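Local atomic coordinates of arabinan endo-1,5-alpha-l-arabinosidase A (Cellvibrio cellulosa, PDB entry 1GYH), a protein that hydrolyses the alpha-1,5-arabinofuranosyl bonds of linear arabinan in plant cell walls, releasing arabinotriose almost exclusively. Residues 223-227 with 299-303; 289-293 with 308-312. All blocks are in the same frame, centred on the assembly; numbering follows the deposited sequence.

Contact 1 of 2, residues 223-227 with 299-303; sequences VVGRS and EGWPQ
Two neighbouring blades of the five-bladed beta-propeller meet here toward the outside of the molecule. Residues 223-227 are extended, within strand 221-227; residues 299-303 form a turn that enters the short strand 302-303, the outermost strand of the next blade. The touching parts run 128° apart, and no CA pair is close: Val224 lies 8.3 Å from Pro302 and Arg226 8.5 Å from Trp301 (CA to CA), so side chains fill the gap. Trp301 adopts chi1 m with chi2 92°, which brings its indole toward the strand. There the ring edge meets the bare backbone of Gly225, with CZ3 4.1 Å from Gly225 CA. Val224, chi1 p, sets CG1 4.2 Å from Trp301 CE3 and CG2 4.0 Å from Pro302 CG. Arg226 leaves the strand with chi1 p and then extends (chi2 and chi3 t) across a face of the indole. Its CD makes a CH-pi contact 3.9 Å from the centroid of the six-membered ring, and NH1 reaches the turn, donating to Glu299 O (3.0 Å) and, weakly, to Gly300 O (3.0 Å). At phi/psi 90/23, a CB on Gly300 would press on Glu299 O and hit NH1. Tyr204 OH is hydrogen-bonded to Gly300 O. The arginine charge is met by main-chain carbonyls and, through a cation-pi contact, the ring of Tyr202, while the indole packs on aliphatic CD; no carboxylate of either segment is engaged.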
loop_
_atom_site.group_PDB
_atom_site.type_symbol
_atom_site.label_atom_id
_atom_site.label_comp_id
_atom_site.label_asym_id
_atom_site.label_seq_id
_atom_site.Cartn_x
_atom_site.Cartn_y
_atom_site.Cartn_z
ATOM N N VAL A 223 -10.065 6.736 4.317
ATOM C CA VAL A 223 -10.045 7.946 5.115
ATOM C C VAL A 223 -8.685 8.633 4.973
ATOM O O VAL A 223 -7.691 8.045 4.471
ATOM C CB VAL A 223 -10.312 7.689 6.638
ATOM C CG1 VAL A 223 -11.703 7.101 6.831
ATOM C CG2 VAL A 223 -9.261 6.829 7.273
ATOM N N VAL A 224 -8.656 9.905 5.396
ATOM C CA VAL A 224 -7.463 10.751 5.226
ATOM C C VAL A 224 -7.278 11.720 6.412
ATOM O O VAL A 224 -8.248 12.147 7.045
ATOM C CB VAL A 224 -7.553 11.568 3.839
ATOM C CG1 VAL A 224 -8.591 12.663 3.912
ATOM C CG2 VAL A 224 -6.211 12.170 3.474
ATOM N N GLY A 225 -6.018 12.066 6.662
ATOM C CA GLY A 225 -5.603 13.134 7.576
ATOM C C GLY A 225 -4.356 13.840 7.032
ATOM O O GLY A 225 -3.811 13.410 6.032
ATOM N N ARG A 226 -3.945 14.960 7.648
ATOM C CA ARG A 226 -2.821 15.741 7.123
ATOM C C ARG A 226 -1.968 16.329 8.232
ATOM O O ARG A 226 -2.464 16.627 9.348
ATOM C CB ARG A 226 -3.310 16.814 6.122
ATOM C CG ARG A 226 -3.822 18.094 6.772
ATOM C CD ARG A 226 -4.465 19.115 5.800
ATOM N NE ARG A 226 -5.050 20.259 6.512
ATOM C CZ ARG A 226 -5.889 21.134 5.948
ATOM N NH1 ARG A 226 -6.215 21.006 4.665
ATOM N NH2 ARG A 226 -6.394 22.139 6.644
ATOM N N SER A 227 -0.670 16.457 7.940
ATOM C CA SER A 227 0.317 16.965 8.902
ATOM C C SER A 227 1.322 17.892 8.213
ATOM O O SER A 227 1.686 17.687 7.051
ATOM C CB SER A 227 1.090 15.780 9.537
ATOM O OG SER A 227 2.131 16.191 10.396
ATOM N N GLU A 299 -10.845 24.005 1.248
ATOM C CA GLU A 299 -10.237 23.882 2.578
ATOM C C GLU A 299 -8.927 23.067 2.600
ATOM O O GLU A 299 -8.377 22.805 3.669
ATOM C CB GLU A 299 -11.256 23.290 3.568
ATOM C CG GLU A 299 -12.483 24.160 3.828
ATOM C CD GLU A 299 -13.474 24.228 2.671
ATOM O OE1 GLU A 299 -13.771 23.183 2.062
ATOM O OE2 GLU A 299 -13.988 25.344 2.362
ATOM N N GLY A 300 -8.438 22.636 1.442
ATOM C CA GLY A 300 -7.165 21.960 1.360
ATOM C C GLY A 300 -7.227 20.428 1.520
ATOM O O GLY A 300 -6.216 19.835 1.887
ATOM N N TRP A 301 -8.386 19.823 1.252
ATOM C CA TRP A 301 -8.629 18.369 1.427
ATOM C C TRP A 301 -8.874 17.679 0.087
ATOM O O TRP A 301 -9.531 18.245 -0.829
ATOM C CB TRP A 301 -9.807 18.094 2.407
ATOM C CG TRP A 301 -9.504 18.633 3.750
ATOM C CD1 TRP A 301 -9.831 19.869 4.206
ATOM C CD2 TRP A 301 -8.757 18.009 4.790
ATOM N NE1 TRP A 301 -9.339 20.060 5.470
ATOM C CE2 TRP A 301 -8.656 18.932 5.842
ATOM C CE3 TRP A 301 -8.154 16.741 4.947
ATOM C CZ2 TRP A 301 -8.022 18.633 7.032
ATOM C CZ3 TRP A 301 -7.512 16.462 6.133
ATOM C CH2 TRP A 301 -7.432 17.399 7.144
ATOM N N PRO A 302 -8.388 16.452 -0.046
ATOM C CA PRO A 302 -8.580 15.707 -1.289
ATOM C C PRO A 302 -10.015 15.319 -1.496
ATOM O O PRO A 302 -10.774 15.135 -0.530
ATOM C CB PRO A 302 -7.693 14.452 -1.126
ATOM C CG PRO A 302 -7.535 14.269 0.358
ATOM C CD PRO A 302 -7.643 15.678 0.970
ATOM N N GLN A 303 -10.385 15.233 -2.767
ATOM C CA GLN A 303 -11.736 14.905 -3.197
ATOM C C GLN A 303 -11.645 14.074 -4.490
ATOM O O GLN A 303 -10.779 14.333 -5.353
ATOM C CB GLN A 303 -12.505 16.215 -3.429
ATOM C CG GLN A 303 -13.899 16.056 -3.775
ATOM C CD GLN A 303 -14.564 17.372 -4.218
ATOM O OE1 GLN A 303 -14.730 18.306 -3.411
ATOM N NE2 GLN A 303 -14.940 17.441 -5.508
#

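Contact 2 of 2, residues 289-293 with 308-312; sequences LKILN and ELDSY
A one-turn helix packs against a strand edge in this buried contact, on the last blade in the chain. Extended residues 289-293 belong to strand 286-296; helix 308-311 is followed by Tyr312, the first residue to leave helical phi/psi, whose N is bonded to Glu308 O (3.0 Å). Lys290 and Tyr312 lie 6.2 Å apart and Leu292 and Glu308 6.0 Å, CA to CA. Lys290 and Leu292 pair through their backbones with strand 271-280. On the other edge, Glu308 (chi1 m, chi2 t) accepts backbone Asn293 N at OE1 (2.8 Å), a side-chain substitute for a strand partner, while OE2 accepts Asn293 ND2 (2.9 Å). The helix lies on the link from this blade to strand 315-316, which joins the sheet of the first blade, so it spans the junction where the propeller ring closes. Tyr312, chi1 t, lays a ring face over Ile291, whose CB is 4.1 Å from the centroid in a CH-pi contact; its OH is hydrogen-bonded to Arg36 O in the first blade. Lys290, m at chi1 and chi2, then extended, donates from NZ to both Leu309 O and Tyr312 O (2.8 Å each) at the helix C-terminal end; NZ is also hydrogen-bonded to Gln4 OE1.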
loop_
_atom_site.group_PDB
_atom_site.type_symbol
_atom_site.label_atom_id
_atom_site.label_comp_id
_atom_site.label_asym_id
_atom_site.label_seq_id
_atom_site.Cartn_x
_atom_site.Cartn_y
_atom_site.Cartn_z
ATOM N N LEU A 289 -8.745 -3.121 -10.638
ATOM C CA LEU A 289 -7.998 -1.867 -10.638
ATOM C C LEU A 289 -8.898 -0.663 -10.929
ATOM O O LEU A 289 -9.717 -0.687 -11.859
ATOM C CB LEU A 289 -6.917 -1.908 -11.707
ATOM C CG LEU A 289 -6.111 -0.592 -11.840
ATOM C CD1 LEU A 289 -5.287 -0.340 -10.608
ATOM C CD2 LEU A 289 -5.248 -0.670 -13.040
ATOM N N LYS A 290 -8.710 0.401 -10.152
ATOM C CA LYS A 290 -9.370 1.684 -10.430
ATOM C C LYS A 290 -8.345 2.831 -10.233
ATOM O O LYS A 290 -7.609 2.849 -9.251
ATOM C CB LYS A 290 -10.633 1.893 -9.594
ATOM C CG LYS A 290 -11.768 0.992 -9.869
ATOM C CD LYS A 290 -12.372 1.065 -11.285
ATOM C CE LYS A 290 -13.255 -0.132 -11.585
ATOM N NZ LYS A 290 -13.963 -0.092 -12.908
ATOM N N ILE A 291 -8.258 3.720 -11.225
ATOM C CA ILE A 291 -7.463 4.959 -11.152
ATOM C C ILE A 291 -8.456 6.132 -11.293
ATOM O O ILE A 291 -9.259 6.165 -12.239
ATOM C CB ILE A 291 -6.425 5.019 -12.292
ATOM C CG1 ILE A 291 -5.519 3.791 -12.253
ATOM C CG2 ILE A 291 -5.615 6.341 -12.204
ATOM C CD1 ILE A 291 -4.474 3.733 -13.294
ATOM N N LEU A 292 -8.453 7.027 -10.309
ATOM C CA LEU A 292 -9.369 8.164 -10.233
ATOM C C LEU A 292 -8.577 9.462 -10.213
ATOM O O LEU A 292 -7.453 9.504 -9.679
ATOM C CB LEU A 292 -10.221 8.135 -8.962
ATOM C CG LEU A 292 -11.215 6.952 -8.795
ATOM C CD1 LEU A 292 -10.477 5.839 -8.256
ATOM C CD2 LEU A 292 -12.350 7.309 -7.805
ATOM N N ASN A 293 -9.155 10.515 -10.794
ATOM C CA ASN A 293 -8.532 11.855 -10.718
ATOM C C ASN A 293 -8.708 12.419 -9.319
ATOM O O ASN A 293 -9.795 12.417 -8.757
ATOM C CB ASN A 293 -9.114 12.795 -11.802
ATOM C CG ASN A 293 -8.871 12.273 -13.214
ATOM O OD1 ASN A 293 -7.721 12.225 -13.682
ATOM N ND2 ASN A 293 -9.960 11.831 -13.898
ATOM N N GLU A 308 -16.156 7.772 -11.313
ATOM C CA GLU A 308 -15.000 7.182 -11.992
ATOM C C GLU A 308 -14.730 5.699 -11.625
ATOM O O GLU A 308 -14.018 5.007 -12.335
ATOM C CB GLU A 308 -13.750 8.037 -11.777
ATOM C CG GLU A 308 -13.902 9.386 -12.501
ATOM C CD GLU A 308 -12.694 10.309 -12.374
ATOM O OE1 GLU A 308 -11.748 9.982 -11.659
ATOM O OE2 GLU A 308 -12.724 11.383 -13.000
ATOM N N LEU A 309 -15.315 5.219 -10.526
ATOM C CA LEU A 309 -15.347 3.754 -10.302
ATOM C C LEU A 309 -15.978 3.027 -11.478
ATOM O O LEU A 309 -15.563 1.900 -11.785
ATOM C CB LEU A 309 -16.057 3.365 -9.000
ATOM C CG LEU A 309 -15.454 3.888 -7.721
ATOM C CD1 LEU A 309 -16.391 3.649 -6.548
ATOM C CD2 LEU A 309 -14.074 3.324 -7.419
ATOM N N ASP A 310 -16.964 3.642 -12.146
ATOM C CA ASP A 310 -17.573 3.048 -13.344
ATOM C C ASP A 310 -16.870 3.396 -14.663
ATOM O O ASP A 310 -16.774 2.557 -15.537
ATOM C CB ASP A 310 -19.034 3.430 -13.455
ATOM C CG ASP A 310 -19.811 3.085 -12.217
ATOM O OD1 ASP A 310 -19.898 1.862 -11.912
ATOM O OD2 ASP A 310 -20.361 3.963 -11.500
ATOM N N SER A 311 -16.395 4.630 -14.814
ATOM C CA SER A 311 -15.874 5.084 -16.110
ATOM C C SER A 311 -14.409 4.774 -16.342
ATOM O O SER A 311 -13.960 4.803 -17.508
ATOM C CB SER A 311 -16.127 6.587 -16.308
ATOM O OG SER A 311 -15.531 7.365 -15.290
ATOM N N TYR A 312 -13.657 4.478 -15.282
ATOM C CA TYR A 312 -12.295 3.934 -15.458
ATOM C C TYR A 312 -12.425 2.411 -15.643
ATOM O O TYR A 312 -12.871 1.690 -14.730
ATOM C CB TYR A 312 -11.318 4.239 -14.352
ATOM C CG TYR A 312 -10.015 3.524 -14.575
ATOM C CD1 TYR A 312 -9.005 4.107 -15.343
ATOM C CD2 TYR A 312 -9.808 2.215 -14.099
ATOM C CE1 TYR A 312 -7.814 3.441 -15.590
ATOM C CE2 TYR A 312 -8.613 1.545 -14.355
ATOM C CZ TYR A 312 -7.626 2.151 -15.103
ATOM O OH TYR A 312 -6.449 1.487 -15.388
HETATM O O HOH W 1 -16.634 -0.202 -14.604
HETATM O O HOH W 2 -12.233 11.839 -9.391
#

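Overall arrangement
Both contacts involve the blade built from strands 257-268, 271-280, 286-296 and 302-303, but join it to different surroundings. Contact 1 ties its outermost strand to the preceding blade, whereas contact 2 sets the segment leading on toward the first blade against strand 286-296. The order along the chain is 223-227, 289-293, 299-303, 308-312, so the segments of the two contacts alternate; the centres lie 20 Å apart and the nearest atoms about 4 Å, without touching. Contact 1 is away from the residues assigned to catalysis and substrate binding. Contact 2 comes closer: the side chain of Leu289 is about 8 Å from those of Asp6 and Gln287, both probably substrate-binding.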